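Local coordinates for SAM-dependent methyltransferase (PDB 5EPE), which binds S-adenosyl-L-homocysteine and is probably a methyltransferase that uses S-adenosylmethionine as methyl donor, at residues H17-T21 with G239-F243; G46-C52 with Q74-A79; D105-G111 with G134-G139; Q189-D193 with Y230-E236. All blocks are in the same frame, centred on the assembly; numbering follows the deposited sequence.

Contact 1. Residues H17-T21 with G239-F243; sequences HNPFT and GWGVF. With SAH (S-adenosyl-L-homocysteine), chain B.
The amino-acid end of the S-adenosyl-L-homocysteine pocket is built here, where Asn18, Pro19 and Phe20 pack on one face and one edge of the indole of Trp240. Pro19 lies over one face of that ring. Its CD sits 4.0 Å from the centroid of the five-membered ring, a CH-pi contact 16° off the normal. Asn18 CB makes a second CH-pi contact with the same indole, over the six-membered ring and nearer the rim. The edge of the indole points at the Phe20 face in a T-shaped pair, with planes at 79° and Trp240 CZ3 3.5 Å from Phe20 CD1. Phe20 CZ then reaches Val242 CG2 at 3.9 Å. Trp240 lies on strand 238-247, an antiparallel member of the sheet in this Rossmann-like methyltransferase fold, while 17-21 is the loop before helix 22-31. The indole stands toward that loop because its CG is anti to the backbone N (chi1 -164°). Pro19 is the centre of an inverse gamma turn, closed by a bond from Phe20 N to Asn18 O. Two groups of the loop hold the ligand carboxylate. His17 N donates to SAH OXT at 2.8 Å, and Asn18 ND2 donates to SAH O at 2.8 Å. Asn18 ND2 is also bonded to Val110 O. The Asn18 amide is moderately tilted from the indole plane, with OD1 3.3 Å from Trp240 CZ2. Replacing Trp240 with an alanine would probably leave Pro19 and the Phe20 face without their partner and let the Asn18 amide shift from the carboxylate. The imidazole of His17 is hydrogen-bonded to Glu11 and Ser47 and stacks on Phe71.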
# COMPACT_ATOMS: atom_id res chain seq x y z
N HIS A 17 3.41 -39.27 11.43
CA HIS A 17 3.53 -38.94 10.05
C HIS A 17 2.68 -37.72 9.69
O HIS A 17 1.95 -37.73 8.70
CB HIS A 17 3.12 -40.16 9.20
CG HIS A 17 3.94 -41.39 9.47
ND1 HIS A 17 5.15 -41.61 8.87
CD2 HIS A 17 3.75 -42.42 10.33
CE1 HIS A 17 5.67 -42.75 9.33
NE2 HIS A 17 4.84 -43.26 10.22
N ASN A 18 2.84 -36.65 10.46
CA ASN A 18 2.07 -35.47 10.29
C ASN A 18 2.75 -34.40 11.13
O ASN A 18 3.54 -34.71 12.01
CB ASN A 18 0.62 -35.67 10.80
CG ASN A 18 -0.32 -36.10 9.70
OD1 ASN A 18 -0.38 -35.48 8.63
ND2 ASN A 18 -1.10 -37.12 9.96
N PRO A 19 2.40 -33.14 10.91
CA PRO A 19 3.03 -32.02 11.70
C PRO A 19 2.47 -31.85 13.12
O PRO A 19 1.91 -30.82 13.49
CB PRO A 19 2.78 -30.81 10.80
CG PRO A 19 1.52 -31.14 10.03
CD PRO A 19 1.56 -32.62 9.80
N PHE A 20 2.61 -32.88 13.93
CA PHE A 20 2.18 -32.89 15.29
C PHE A 20 3.35 -33.44 16.11
O PHE A 20 4.04 -34.32 15.68
CB PHE A 20 1.02 -33.86 15.50
CG PHE A 20 -0.30 -33.22 15.86
CD1 PHE A 20 -0.63 -31.93 15.45
CD2 PHE A 20 -1.22 -33.95 16.57
CE1 PHE A 20 -1.83 -31.38 15.78
CE2 PHE A 20 -2.42 -33.38 16.93
CZ PHE A 20 -2.71 -32.10 16.52
N THR A 21 3.61 -32.83 17.24
CA THR A 21 4.56 -33.37 18.19
C THR A 21 3.92 -34.42 19.08
O THR A 21 2.70 -34.54 19.13
CB THR A 21 5.06 -32.25 19.09
OG1 THR A 21 3.96 -31.58 19.75
CG2 THR A 21 5.89 -31.26 18.31
N GLY A 239 -1.13 -24.28 7.23
CA GLY A 239 -1.63 -24.73 8.53
C GLY A 239 -2.01 -26.22 8.49
O GLY A 239 -2.23 -26.78 7.42
N TRP A 240 -2.17 -26.80 9.66
CA TRP A 240 -2.63 -28.19 9.81
C TRP A 240 -3.24 -28.35 11.20
O TRP A 240 -2.87 -27.66 12.18
CB TRP A 240 -1.50 -29.19 9.55
CG TRP A 240 -1.94 -30.58 9.31
CD1 TRP A 240 -2.22 -31.18 8.10
CD2 TRP A 240 -2.11 -31.59 10.31
NE1 TRP A 240 -2.65 -32.46 8.31
CE2 TRP A 240 -2.53 -32.76 9.65
CE3 TRP A 240 -1.94 -31.62 11.71
CZ2 TRP A 240 -2.79 -33.97 10.34
CZ3 TRP A 240 -2.21 -32.78 12.41
CH2 TRP A 240 -2.63 -33.94 11.73
N GLY A 241 -4.26 -29.20 11.27
CA GLY A 241 -4.79 -29.57 12.58
C GLY A 241 -5.70 -30.72 12.57
O GLY A 241 -6.06 -31.26 11.51
N VAL A 242 -6.02 -31.15 13.80
CA VAL A 242 -7.06 -32.17 14.01
C VAL A 242 -8.31 -31.52 14.60
O VAL A 242 -8.26 -30.84 15.62
CB VAL A 242 -6.58 -33.34 14.87
CG1 VAL A 242 -7.65 -34.39 14.95
CG2 VAL A 242 -5.32 -33.94 14.31
N PHE A 243 -9.41 -31.75 13.90
CA PHE A 243 -10.71 -31.20 14.18
C PHE A 243 -11.65 -32.31 14.61
O PHE A 243 -11.78 -33.34 13.94
CB PHE A 243 -11.22 -30.50 12.93
CG PHE A 243 -10.29 -29.43 12.44
CD1 PHE A 243 -9.28 -29.73 11.57
CD2 PHE A 243 -10.45 -28.10 12.86
CE1 PHE A 243 -8.40 -28.73 11.14
CE2 PHE A 243 -9.64 -27.09 12.36
CZ PHE A 243 -8.58 -27.43 11.54
N SAH B . -2.49 -40.93 10.85
CA SAH B . -1.02 -41.30 10.76
CB SAH B . -0.59 -41.39 9.32
CG SAH B . -0.74 -40.13 8.44
SD SAH B . 0.15 -40.23 6.91
C SAH B . -0.13 -40.34 11.52
O SAH B . -0.55 -39.19 11.78
OXT SAH B . 1.02 -40.66 11.89
C5' SAH B . -0.98 -40.99 5.71
C4' SAH B . -1.10 -42.50 5.96
O4' SAH B . -2.12 -43.06 5.13
C3' SAH B . 0.19 -43.29 5.68
O3' SAH B . 0.53 -44.03 6.87
C2' SAH B . -0.16 -44.24 4.53
O2' SAH B . 0.43 -45.52 4.66
C1' SAH B . -1.65 -44.36 4.71
N9 SAH B . -2.50 -44.73 3.56
C8 SAH B . -2.44 -44.22 2.29
N7 SAH B . -3.40 -44.72 1.54
C5 SAH B . -4.10 -45.60 2.38
C6 SAH B . -5.21 -46.45 2.18
N6 SAH B . -5.83 -46.51 0.98
N1 SAH B . -5.69 -47.19 3.21
C2 SAH B . -5.05 -47.11 4.41
N3 SAH B . -3.97 -46.35 4.70
C4 SAH B . -3.55 -45.60 3.63

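Contact 2. Residues G46-C52 with Q74-A79; sequences GSGEMLC and QAKRRA. With SAH (S-adenosyl-L-homocysteine), chain B.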
# COMPACT_ATOMS: atom_id res chain seq x y z
N GLY A 46 -0.87 -44.98 10.22
CA GLY A 46 0.55 -44.72 10.21
C GLY A 46 1.27 -45.75 11.04
O GLY A 46 1.05 -46.98 10.85
N SER A 47 2.12 -45.27 11.94
CA SER A 47 2.93 -46.11 12.81
C SER A 47 2.27 -46.33 14.18
O SER A 47 2.93 -46.75 15.14
CB SER A 47 4.38 -45.58 12.88
OG SER A 47 5.02 -45.69 11.61
N GLY A 48 0.96 -46.03 14.24
CA GLY A 48 0.10 -46.36 15.37
C GLY A 48 0.34 -45.52 16.58
O GLY A 48 -0.09 -45.89 17.66
N GLU A 49 0.99 -44.36 16.42
CA GLU A 49 1.39 -43.62 17.60
C GLU A 49 0.16 -43.10 18.37
O GLU A 49 0.15 -43.12 19.63
CB GLU A 49 2.35 -42.49 17.25
CG GLU A 49 2.96 -41.82 18.48
CD GLU A 49 4.01 -42.66 19.23
OE1 GLU A 49 4.34 -43.80 18.80
OE2 GLU A 49 4.54 -42.14 20.27
N MSE A 50 -0.85 -42.65 17.65
CA MSE A 50 -2.06 -42.15 18.29
C MSE A 50 -2.75 -43.24 19.10
O MSE A 50 -2.99 -43.07 20.27
CB MSE A 50 -3.01 -41.59 17.21
CG MSE A 50 -4.17 -40.95 17.93
SE MSE A 50 -5.29 -40.04 16.52
CE MSE A 50 -6.38 -41.50 16.06
N LEU A 51 -3.08 -44.36 18.46
CA LEU A 51 -3.67 -45.48 19.21
C LEU A 51 -2.80 -45.99 20.37
O LEU A 51 -3.33 -46.19 21.45
CB LEU A 51 -4.04 -46.64 18.29
CG LEU A 51 -5.23 -46.33 17.40
CD1 LEU A 51 -5.43 -47.46 16.40
CD2 LEU A 51 -6.52 -46.13 18.19
N CYS A 52 -1.49 -46.18 20.16
CA CYS A 52 -0.64 -46.74 21.21
C CYS A 52 -0.57 -45.80 22.44
O CYS A 52 -0.68 -46.28 23.57
CB CYS A 52 0.76 -47.05 20.72
SG CYS A 52 0.73 -48.42 19.54
N GLN A 74 5.76 -51.30 12.41
CA GLN A 74 6.21 -50.38 13.46
C GLN A 74 5.14 -50.21 14.50
O GLN A 74 5.43 -50.18 15.70
CB GLN A 74 6.60 -49.01 12.85
CG GLN A 74 7.84 -49.12 11.93
CD GLN A 74 8.24 -47.82 11.27
OE1 GLN A 74 7.46 -46.83 11.24
NE2 GLN A 74 9.47 -47.79 10.75
N ALA A 75 3.89 -50.11 14.05
CA ALA A 75 2.77 -49.93 14.98
C ALA A 75 2.67 -51.12 15.94
O ALA A 75 2.51 -50.94 17.15
CB ALA A 75 1.47 -49.79 14.20
N LYS A 76 2.79 -52.30 15.39
CA LYS A 76 2.78 -53.53 16.22
C LYS A 76 3.97 -53.59 17.21
O LYS A 76 3.79 -53.92 18.39
CB LYS A 76 2.80 -54.73 15.31
CG LYS A 76 1.49 -54.94 14.55
CD LYS A 76 1.72 -56.06 13.54
CE LYS A 76 0.47 -56.47 12.77
NZ LYS A 76 -0.67 -56.83 13.68
N ARG A 77 5.16 -53.19 16.78
CA ARG A 77 6.30 -53.11 17.71
C ARG A 77 6.10 -52.04 18.78
O ARG A 77 6.50 -52.23 19.94
CB ARG A 77 7.60 -52.83 16.97
CG ARG A 77 8.08 -53.98 16.14
CD ARG A 77 9.56 -53.82 15.81
NE ARG A 77 9.74 -52.81 14.75
CZ ARG A 77 9.70 -53.08 13.44
NH1 ARG A 77 9.50 -54.31 12.98
NH2 ARG A 77 9.87 -52.12 12.56
N ARG A 78 5.47 -50.93 18.39
CA ARG A 78 5.18 -49.84 19.31
C ARG A 78 4.21 -50.29 20.44
O ARG A 78 4.44 -49.98 21.63
CB ARG A 78 4.62 -48.63 18.55
CG ARG A 78 4.60 -47.34 19.34
CD ARG A 78 5.99 -46.87 19.76
NE ARG A 78 5.86 -45.53 20.34
CZ ARG A 78 6.58 -45.04 21.34
NH1 ARG A 78 7.53 -45.76 21.93
NH2 ARG A 78 6.32 -43.80 21.80
N ALA A 79 3.17 -51.04 20.07
CA ALA A 79 2.16 -51.48 21.03
C ALA A 79 2.79 -52.46 22.04
O ALA A 79 2.51 -52.42 23.24
CB ALA A 79 0.99 -52.15 20.31
N SAH B . -2.49 -40.93 10.85
CA SAH B . -1.02 -41.30 10.76
CB SAH B . -0.59 -41.39 9.32
CG SAH B . -0.74 -40.13 8.44
SD SAH B . 0.15 -40.23 6.91
C SAH B . -0.13 -40.34 11.52
O SAH B . -0.55 -39.19 11.78
OXT SAH B . 1.02 -40.66 11.89
C5' SAH B . -0.98 -40.99 5.71
C4' SAH B . -1.10 -42.50 5.96
O4' SAH B . -2.12 -43.06 5.13
C3' SAH B . 0.19 -43.29 5.68
O3' SAH B . 0.53 -44.03 6.87
C2' SAH B . -0.16 -44.24 4.53
O2' SAH B . 0.43 -45.52 4.66
C1' SAH B . -1.65 -44.36 4.71
N9 SAH B . -2.50 -44.73 3.56
C8 SAH B . -2.44 -44.22 2.29
N7 SAH B . -3.40 -44.72 1.54
C5 SAH B . -4.10 -45.60 2.38
C6 SAH B . -5.21 -46.45 2.18
N6 SAH B . -5.83 -46.51 0.98
N1 SAH B . -5.69 -47.19 3.21
C2 SAH B . -5.05 -47.11 4.41
N3 SAH B . -3.97 -46.35 4.70
C4 SAH B . -3.55 -45.60 3.63
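Glu49 and Arg78 form a two-pronged salt bridge between helix 49-58 and helix 69-82. Residues 46-48, just before the first of these helices, belong to the glycine-rich turn after the first strand of the Rossmann-like fold, the usual S-adenosylmethionine-binding loop of this family. Arg78 NE donates to Glu49 OE1 at 2.8 Å, and Arg78 NH2 donates to Glu49 OE2 at 2.9 Å. Both oxygens use their syn lone pairs. The carboxylate and guanidinium planes are only 6° apart, so the guanidinium edge meets the carboxylate side-on. Both side chains bend at chi2 (Glu49 73°, Arg78 62°) to bring these ends together. Ser47 OG donates to Gln74 OE1 at 2.7 Å, in the carbonyl plane. Gln74 NE2 goes on to Ser12 O. In the turn, Gly46 CA lies 3.4 Å from SAH O3'. The backbones come close there: Ala75 CA makes a CA-H...O contact with Ser47 O at 3.2 Å. A side chain at Gly48 would run into the Ala75 methyl. One helical turn further on, Cys52 SG packs against Ala79 CB at 3.8 Å.

Contact 3. Residues D105-G111 with G134-G139; sequences DVAACVG and GIILMG. With SAH (S-adenosyl-L-homocysteine), chain B.
Ala108 and Leu137 face each other across two neighbouring parallel strands, with their CB atoms 3.7 Å apart. Leu137 CG also touches Val106 CG1 at 3.8 Å. Chi1 of Leu137 (-65°) places CG beside its own backbone N, which leans the side chain back toward Val106. On the other face, the selenium of Met138, a selenomethionine, lies 4.2 Å from Cys109 CB. Five backbone hydrogen bonds join the strands. Ile135 N, Leu137 N and Gly139 N donate to Asp105 O, Ala107 O and Cys109 O. Ala107 N and Cys109 N donate back to Ile135 O and Leu137 O. These are the fourth and fifth strands of the Rossmann-like sheet, linked by a crossover through helix 119-127. The strand axes are 4.6 Å apart and 1° from parallel. At the C-terminal end, Val110 O accepts a hydrogen bond from the ligand amino nitrogen, SAH N, at 3.0 Å. A side chain at Gly139 would clash with Val110 CG1. Further out, Met50 of helix 49-58 covers Ala108 and Val110. Leu126 and Thr122 of helix 119-127 cover the Ala107, Cys109 and Met138 face. Asp105 bonds to the backbone of Arg39 on the adjoining strand.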
# COMPACT_ATOMS: atom_id res chain seq x y z
N ASP A 105 -16.55 -45.01 19.62
CA ASP A 105 -16.77 -43.73 20.26
C ASP A 105 -16.04 -42.60 19.55
O ASP A 105 -16.43 -41.44 19.63
CB ASP A 105 -16.32 -43.86 21.72
CG ASP A 105 -17.06 -45.01 22.42
OD1 ASP A 105 -18.29 -44.98 22.40
OD2 ASP A 105 -16.43 -46.02 22.79
N VAL A 106 -14.93 -42.94 18.90
CA VAL A 106 -14.13 -42.01 18.11
C VAL A 106 -13.73 -42.68 16.80
O VAL A 106 -13.10 -43.76 16.79
CB VAL A 106 -12.85 -41.60 18.86
CG1 VAL A 106 -12.03 -40.61 18.03
CG2 VAL A 106 -13.14 -41.00 20.24
N ALA A 107 -14.11 -42.07 15.68
CA ALA A 107 -13.73 -42.57 14.37
C ALA A 107 -12.89 -41.51 13.67
O ALA A 107 -13.33 -40.34 13.52
CB ALA A 107 -14.96 -42.92 13.54
N ALA A 108 -11.66 -41.88 13.32
CA ALA A 108 -10.62 -40.90 12.95
C ALA A 108 -10.02 -41.17 11.60
O ALA A 108 -9.81 -42.30 11.24
CB ALA A 108 -9.51 -40.89 13.97
N CYS A 109 -9.73 -40.12 10.85
CA CYS A 109 -8.84 -40.20 9.72
C CYS A 109 -7.91 -38.95 9.82
O CYS A 109 -8.33 -37.81 9.54
CB CYS A 109 -9.61 -40.20 8.41
SG CYS A 109 -8.52 -40.37 6.95
N VAL A 110 -6.67 -39.18 10.21
CA VAL A 110 -5.75 -38.12 10.51
C VAL A 110 -4.74 -37.98 9.35
O VAL A 110 -3.69 -38.58 9.33
CB VAL A 110 -5.11 -38.35 11.86
CG1 VAL A 110 -4.16 -37.18 12.26
CG2 VAL A 110 -6.20 -38.47 12.92
N GLY A 111 -5.14 -37.20 8.39
CA GLY A 111 -4.32 -36.89 7.20
C GLY A 111 -4.31 -37.98 6.15
O GLY A 111 -3.25 -38.30 5.59
N GLY A 134 -20.89 -40.12 19.43
CA GLY A 134 -19.45 -40.23 19.25
C GLY A 134 -18.88 -39.04 18.50
O GLY A 134 -19.60 -38.11 18.08
N ILE A 135 -17.55 -39.08 18.36
CA ILE A 135 -16.80 -37.99 17.74
C ILE A 135 -16.08 -38.48 16.50
O ILE A 135 -15.47 -39.56 16.52
CB ILE A 135 -15.78 -37.44 18.75
CG1 ILE A 135 -16.54 -36.68 19.86
CG2 ILE A 135 -14.77 -36.50 18.09
CD1 ILE A 135 -15.69 -36.32 21.08
N ILE A 136 -16.09 -37.66 15.45
CA ILE A 136 -15.30 -37.91 14.24
C ILE A 136 -14.08 -36.96 14.31
O ILE A 136 -14.25 -35.76 14.62
CB ILE A 136 -16.12 -37.66 12.95
CG1 ILE A 136 -17.24 -38.71 12.87
CG2 ILE A 136 -15.23 -37.61 11.71
CD1 ILE A 136 -18.33 -38.49 11.83
N LEU A 137 -12.90 -37.51 14.02
CA LEU A 137 -11.63 -36.76 13.99
C LEU A 137 -11.09 -36.69 12.59
O LEU A 137 -10.92 -37.73 11.95
CB LEU A 137 -10.54 -37.41 14.82
CG LEU A 137 -10.67 -37.52 16.29
CD1 LEU A 137 -9.32 -38.02 16.86
CD2 LEU A 137 -11.00 -36.17 16.90
N MSE A 138 -10.84 -35.48 12.12
CA MSE A 138 -10.24 -35.23 10.79
C MSE A 138 -8.99 -34.41 10.96
O MSE A 138 -9.04 -33.33 11.55
CB MSE A 138 -11.23 -34.45 9.92
CG MSE A 138 -12.54 -35.23 9.62
SE MSE A 138 -12.19 -36.90 8.59
CE MSE A 138 -11.63 -36.06 6.95
N GLY A 139 -7.88 -34.90 10.44
CA GLY A 139 -6.59 -34.24 10.48
C GLY A 139 -6.38 -33.70 9.05
O GLY A 139 -6.33 -34.46 8.07
N SAH B . -2.49 -40.93 10.85
CA SAH B . -1.02 -41.30 10.76
CB SAH B . -0.59 -41.39 9.32
CG SAH B . -0.74 -40.13 8.44
SD SAH B . 0.15 -40.23 6.91
C SAH B . -0.13 -40.34 11.52
O SAH B . -0.55 -39.19 11.78
OXT SAH B . 1.02 -40.66 11.89
C5' SAH B . -0.98 -40.99 5.71
C4' SAH B . -1.10 -42.50 5.96
O4' SAH B . -2.12 -43.06 5.13
C3' SAH B . 0.19 -43.29 5.68
O3' SAH B . 0.53 -44.03 6.87
C2' SAH B . -0.16 -44.24 4.53
O2' SAH B . 0.43 -45.52 4.66
C1' SAH B . -1.65 -44.36 4.71
N9 SAH B . -2.50 -44.73 3.56
C8 SAH B . -2.44 -44.22 2.29
N7 SAH B . -3.40 -44.72 1.54
C5 SAH B . -4.10 -45.60 2.38
C6 SAH B . -5.21 -46.45 2.18
N6 SAH B . -5.83 -46.51 0.98
N1 SAH B . -5.69 -47.19 3.21
C2 SAH B . -5.05 -47.11 4.41
N3 SAH B . -3.97 -46.35 4.70
C4 SAH B . -3.55 -45.60 3.63

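Contact 4. Residues Q189-D193 with Y230-E236; sequences QDSWD and YATNTRE. With NA (sodium ion), chain C.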
# COMPACT_ATOMS: atom_id res chain seq x y z
N GLN A 189 4.34 -23.81 14.07
CA GLN A 189 5.52 -23.93 13.23
C GLN A 189 6.54 -24.95 13.75
O GLN A 189 7.16 -25.64 12.94
CB GLN A 189 6.16 -22.60 12.96
CG GLN A 189 5.24 -21.71 12.14
CD GLN A 189 5.76 -20.28 12.03
OE1 GLN A 189 6.18 -19.65 13.04
NE2 GLN A 189 5.84 -19.78 10.80
N ASP A 190 6.66 -25.07 15.08
CA ASP A 190 7.54 -26.04 15.69
C ASP A 190 7.15 -27.47 15.41
O ASP A 190 8.00 -28.32 15.18
CB ASP A 190 7.68 -25.81 17.18
CG ASP A 190 8.42 -24.48 17.48
OD1 ASP A 190 9.40 -24.05 16.80
OD2 ASP A 190 7.99 -23.82 18.46
N SER A 191 5.85 -27.75 15.34
CA SER A 191 5.42 -29.09 15.03
C SER A 191 5.60 -29.42 13.56
O SER A 191 5.95 -30.56 13.23
CB SER A 191 4.02 -29.39 15.64
OG SER A 191 3.05 -28.72 15.02
N TRP A 192 5.42 -28.44 12.68
CA TRP A 192 5.78 -28.61 11.30
C TRP A 192 7.28 -28.91 11.14
O TRP A 192 7.65 -29.75 10.33
CB TRP A 192 5.43 -27.36 10.47
CG TRP A 192 4.06 -27.36 9.83
CD1 TRP A 192 2.99 -26.63 10.18
CD2 TRP A 192 3.66 -28.14 8.71
NE1 TRP A 192 1.91 -26.91 9.38
CE2 TRP A 192 2.31 -27.83 8.45
CE3 TRP A 192 4.32 -29.07 7.90
CZ2 TRP A 192 1.63 -28.40 7.40
CZ3 TRP A 192 3.63 -29.64 6.87
CH2 TRP A 192 2.29 -29.34 6.65
N ASP A 193 8.11 -28.21 11.89
CA ASP A 193 9.57 -28.44 11.84
C ASP A 193 9.89 -29.87 12.18
O ASP A 193 10.73 -30.49 11.51
CB ASP A 193 10.34 -27.54 12.82
CG ASP A 193 10.39 -26.10 12.42
OD1 ASP A 193 9.99 -25.71 11.29
OD2 ASP A 193 10.70 -25.24 13.29
N TYR A 230 10.72 -25.67 2.16
CA TYR A 230 9.90 -25.75 3.37
C TYR A 230 9.82 -24.36 4.07
O TYR A 230 8.74 -23.90 4.41
CB TYR A 230 10.46 -26.84 4.33
CG TYR A 230 9.91 -26.72 5.69
CD1 TYR A 230 8.58 -27.02 5.94
CD2 TYR A 230 10.70 -26.25 6.74
CE1 TYR A 230 8.04 -26.84 7.18
CE2 TYR A 230 10.18 -26.10 8.01
CZ TYR A 230 8.84 -26.42 8.24
OH TYR A 230 8.25 -26.25 9.48
N ALA A 231 10.96 -23.72 4.30
CA ALA A 231 10.98 -22.45 5.02
C ALA A 231 10.27 -21.31 4.24
O ALA A 231 9.61 -20.49 4.82
CB ALA A 231 12.41 -22.05 5.31
N THR A 232 10.44 -21.28 2.93
CA THR A 232 9.84 -20.27 2.08
C THR A 232 8.31 -20.44 1.95
O THR A 232 7.57 -19.46 1.95
CB THR A 232 10.50 -20.29 0.67
OG1 THR A 232 11.91 -20.05 0.82
CG2 THR A 232 9.90 -19.28 -0.34
N ASN A 233 7.87 -21.69 1.82
CA ASN A 233 6.48 -22.01 1.46
C ASN A 233 5.72 -22.56 2.69
O ASN A 233 4.99 -21.84 3.35
CB ASN A 233 6.49 -22.95 0.25
CG ASN A 233 7.18 -22.30 -0.95
OD1 ASN A 233 6.69 -21.33 -1.46
ND2 ASN A 233 8.34 -22.75 -1.29
N THR A 234 5.97 -23.78 3.08
CA THR A 234 5.15 -24.42 4.06
C THR A 234 5.15 -23.69 5.38
O THR A 234 4.06 -23.50 5.99
CB THR A 234 5.65 -25.85 4.23
OG1 THR A 234 5.67 -26.45 2.93
CG2 THR A 234 4.82 -26.68 5.18
N ARG A 235 6.34 -23.36 5.91
CA ARG A 235 6.43 -22.93 7.31
C ARG A 235 5.58 -21.70 7.60
O ARG A 235 4.99 -21.58 8.66
CB ARG A 235 7.89 -22.72 7.71
CG ARG A 235 8.10 -22.67 9.19
CD ARG A 235 9.57 -22.55 9.55
NE ARG A 235 9.77 -22.88 10.96
CZ ARG A 235 9.63 -22.03 11.97
NH1 ARG A 235 9.43 -20.78 11.77
NH2 ARG A 235 9.72 -22.50 13.26
N GLU A 236 5.51 -20.77 6.67
CA GLU A 236 4.77 -19.55 6.82
C GLU A 236 3.30 -19.65 6.40
O GLU A 236 2.47 -19.02 6.98
CB GLU A 236 5.49 -18.46 6.01
CG GLU A 236 6.83 -18.01 6.70
CD GLU A 236 6.55 -17.38 8.07
OE1 GLU A 236 5.62 -16.54 8.13
OE2 GLU A 236 7.15 -17.75 9.11
NA NA C . 5.75 -23.08 19.28
O HOH W 1 8.71 -18.20 13.58
O HOH W 2 9.59 -21.40 15.97
O HOH W 3 5.86 -22.52 17.05
O HOH W 4 4.14 -21.31 19.36
O HOH W 5 4.55 -23.44 21.29
O HOH W 6 6.42 -25.32 20.38
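The first turn of helix 189-209 crosses the end of helix 216-237 at 125°, with the axes of the two short segments 10.1 Å apart. Both helices lie in the helical segment between strand 179-186 and strand 238-247 of the Rossmann-like fold, and 230-234 forms a wider pi-type turn, closed by Arg235 N to Tyr230 O. Asp193 and Arg235 are joined by a side-on salt bridge. Arg235 NE donates to Asp193 OD1 at 2.9 Å, on the syn lone pair, and Arg235 NH2 donates to Asp193 OD2. Asp193 OD1 takes a second bond from Tyr230 OH at 2.6 Å, on its anti side, which would favour a charged carboxylate. Arg235 is extended from CG to NE and lays one guanidinium face on Gln189 CB. Gln189 NE2 donates to Arg235 O at 2.9 Å and also to Glu236 OE2, from above both acceptor planes. With an alanine in place of Arg235, Asp193 would probably lose its countercharge and Gln189 CB the flat group that covers it. Water 2 links Arg235 NH2 to Asp190 OD1. Asp190 OD2 binds a sodium ion at 2.5 Å; Asp188 of the same chain and Asp188 of a neighbouring subunit also bind sodium here, so the site lies at a subunit interface. Over the Trp192 face, Thr234 CG2 sits 3.7 Å from the centroid of the six-membered ring.

Overall arrangement
Contact 1 spans the chain from its N-terminal loop to its last strand, and contacts 2, 3 and 4 follow one another in between. Contacts 1, 2 and 3 all touch S-adenosyl-L-homocysteine. Their centres lie about 13 to 17 Å apart, and they reach the ligand from the loop 17-21, the glycine-rich turn and the end of strand 104-110. Contacts 1 and 3 share the sheet, where strands 134-143 and 238-247 are neighbours. Contact 4 has its centre about 12 Å from that of contact 1, and Trp192 packs on Pro19 and Trp240. It is about 25 Å from contact 3, centre to centre, across the chain's centre. Contact 4 also reaches a neighbouring subunit and the sodium site.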